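Local coordinates for protein putative adenylate cyclase (PDB 2ACA) that is probably a CYTH-family adenylate cyclase of unproven activity, likely to bind phosphate-rich ligands in a tunnel-like antiparallel barrel, at residues 62-67 with 95-100. Residues are numbered along the deposited sequence; the frame is centred on the assembly and turned at random.
Sequences LVLREI and SAQSML. With PO4 (phosphate ion), chain D.
Apolar helix-on-sheet packing joins helix 93-102 to one face of strand 61-68, with no hydrogen bond between 62-67 and 95-100. Segments 62-67 and 95-100 run nearly antiparallel (163°), with their axes 9.8 Å apart at closest approach. Leu64 carries the contact: CG lies anti to the carbonyl carbon (chi1 -78°) and the chain continues extended, which places CD1 against the helix backbone and side chains. There it meets Gln97 CG at 3.4 Å, crossing the side chain obliquely where it leaves the helix, and touches Ala96 CB at 3.9 Å. Leu100, one turn on from Ala96, reaches back tip to tip, its CD1 3.8 Å from Leu64 CD1. Its other methyl, CD2, comes more loosely to Leu62 CD2 (4.2 Å). Ile90, Leu93 and Trp75 close around Leu64, while Met103 of the second subunit packs on Leu62. The alternation of the strand divides two environments, as in the CYTH fold, an antiparallel barrel whose tunnel is lined with charged residues. Leu62 and Leu64 point to the helix, probably outside the barrel; Arg65 takes the other face, consistent with the tunnel side, where its NE forms salt bridges with Glu43 and Asp45. PO4 O4 sits at the edge of the Arg65 guanidinium, in its plane, hydrogen-bonded by NH1 (2.9 Å) and NH2 (3.1 Å). The ion, probably from the crystallisation liquor, is consistent with a phosphate-binding site, as in CYTH relatives.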
loop_
_atom_site.group_PDB
_atom_site.type_symbol
_atom_site.label_atom_id
_atom_site.label_comp_id
_atom_site.label_asym_id
_atom_site.label_seq_id
_atom_site.Cartn_x
_atom_site.Cartn_y
_atom_site.Cartn_z
ATOM N N LEU A 62 -0.085 0.173 -13.560
ATOM C CA LEU A 62 0.010 0.483 -12.138
ATOM C C LEU A 62 -1.241 1.282 -11.815
ATOM O O LEU A 62 -1.475 2.325 -12.407
ATOM C CB LEU A 62 1.265 1.321 -11.885
ATOM C CG LEU A 62 1.441 2.002 -10.527
ATOM C CD1 LEU A 62 1.489 0.984 -9.404
ATOM C CD2 LEU A 62 2.737 2.813 -10.562
ATOM N N VAL A 63 -2.041 0.798 -10.876
ATOM C CA VAL A 63 -3.283 1.476 -10.558
ATOM C C VAL A 63 -3.604 1.666 -9.083
ATOM O O VAL A 63 -3.356 0.786 -8.265
ATOM C CB VAL A 63 -4.481 0.695 -11.201
ATOM C CG1 VAL A 63 -5.815 1.345 -10.827
ATOM C CG2 VAL A 63 -4.312 0.634 -12.723
ATOM N N LEU A 64 -4.134 2.836 -8.748
ATOM C CA LEU A 64 -4.600 3.098 -7.402
ATOM C C LEU A 64 -6.115 3.074 -7.625
ATOM O O LEU A 64 -6.616 3.667 -8.594
ATOM C CB LEU A 64 -4.117 4.460 -6.893
ATOM C CG LEU A 64 -2.642 4.468 -6.433
ATOM C CD1 LEU A 64 -2.283 5.799 -5.785
ATOM C CD2 LEU A 64 -2.422 3.336 -5.432
ATOM N N ARG A 65 -6.847 2.374 -6.767
ATOM C CA ARG A 65 -8.297 2.263 -6.948
ATOM C C ARG A 65 -9.056 2.420 -5.656
ATOM O O ARG A 65 -8.667 1.867 -4.633
ATOM C CB ARG A 65 -8.634 0.903 -7.588
ATOM C CG ARG A 65 -10.108 0.490 -7.528
ATOM C CD ARG A 65 -10.317 -0.919 -8.122
ATOM N NE ARG A 65 -9.862 -1.001 -9.507
ATOM C CZ ARG A 65 -9.783 -2.132 -10.206
ATOM N NH1 ARG A 65 -10.129 -3.285 -9.650
ATOM N NH2 ARG A 65 -9.361 -2.114 -11.463
ATOM N N GLU A 66 -10.145 3.182 -5.715
ATOM C CA GLU A 66 -10.994 3.424 -4.553
ATOM C C GLU A 66 -12.450 3.155 -4.924
ATOM O O GLU A 66 -12.937 3.605 -5.960
ATOM C CB GLU A 66 -10.847 4.865 -4.062
ATOM C CG GLU A 66 -11.810 5.235 -2.949
ATOM C CD GLU A 66 -11.547 6.621 -2.377
ATOM O OE1 GLU A 66 -11.496 7.592 -3.156
ATOM O OE2 GLU A 66 -11.398 6.739 -1.145
ATOM N N ILE A 67 -13.129 2.409 -4.062
ATOM C CA ILE A 67 -14.518 2.051 -4.265
ATOM C C ILE A 67 -15.310 2.595 -3.087
ATOM O O ILE A 67 -15.048 2.244 -1.937
ATOM C CB ILE A 67 -14.677 0.509 -4.348
ATOM C CG1 ILE A 67 -13.847 -0.032 -5.523
ATOM C CG2 ILE A 67 -16.148 0.143 -4.535
ATOM C CD1 ILE A 67 -13.802 -1.539 -5.620
ATOM N N SER A 95 -2.093 9.173 0.560
ATOM C CA SER A 95 -0.683 8.950 0.848
ATOM C C SER A 95 -0.074 8.136 -0.287
ATOM O O SER A 95 1.008 8.462 -0.787
ATOM C CB SER A 95 -0.524 8.224 2.178
ATOM O OG SER A 95 -1.023 9.032 3.219
ATOM N N ALA A 96 -0.783 7.093 -0.708
ATOM C CA ALA A 96 -0.325 6.251 -1.807
ATOM C C ALA A 96 -0.086 7.080 -3.077
ATOM O O ALA A 96 0.934 6.922 -3.755
ATOM C CB ALA A 96 -1.350 5.146 -2.084
ATOM N N GLN A 97 -1.029 7.961 -3.402
ATOM C CA GLN A 97 -0.895 8.815 -4.588
ATOM C C GLN A 97 0.356 9.691 -4.475
ATOM O O GLN A 97 1.163 9.776 -5.401
ATOM C CB GLN A 97 -2.130 9.714 -4.728
ATOM C CG GLN A 97 -3.422 8.951 -5.017
ATOM C CD GLN A 97 -4.658 9.844 -4.969
ATOM O OE1 GLN A 97 -5.617 9.642 -5.720
ATOM N NE2 GLN A 97 -4.645 10.826 -4.081
ATOM N N SER A 98 0.506 10.331 -3.322
ATOM C CA SER A 98 1.636 11.217 -3.072
ATOM C C SER A 98 2.977 10.463 -3.144
ATOM O O SER A 98 3.951 10.958 -3.714
ATOM C CB SER A 98 1.456 11.881 -1.702
ATOM O OG SER A 98 2.445 12.868 -1.477
HETATM N N MSE A 99 3.021 9.256 -2.584
HETATM C CA MSE A 99 4.253 8.474 -2.615
HETATM C C MSE A 99 4.636 8.068 -4.037
HETATM O O MSE A 99 5.810 8.115 -4.399
HETATM C CB MSE A 99 4.126 7.229 -1.730
HETATM C CG MSE A 99 4.189 7.516 -0.242
HETATM SE SE MSE A 99 4.167 5.903 0.868
HETATM C CE MSE A 99 2.253 5.647 0.842
ATOM N N LEU A 100 3.655 7.669 -4.845
ATOM C CA LEU A 100 3.941 7.278 -6.226
ATOM C C LEU A 100 4.500 8.464 -7.032
ATOM O O LEU A 100 5.372 8.303 -7.886
ATOM C CB LEU A 100 2.680 6.730 -6.913
ATOM C CG LEU A 100 2.205 5.319 -6.552
ATOM C CD1 LEU A 100 1.006 4.926 -7.428
ATOM C CD2 LEU A 100 3.351 4.343 -6.751
HETATM P P PO4 D . -10.746 -5.378 -12.862
HETATM O O1 PO4 D . -10.766 -4.250 -13.828
HETATM O O2 PO4 D . -10.442 -6.644 -13.579
HETATM O O3 PO4 D . -12.071 -5.489 -12.205
HETATM O O4 PO4 D . -9.705 -5.131 -11.833
#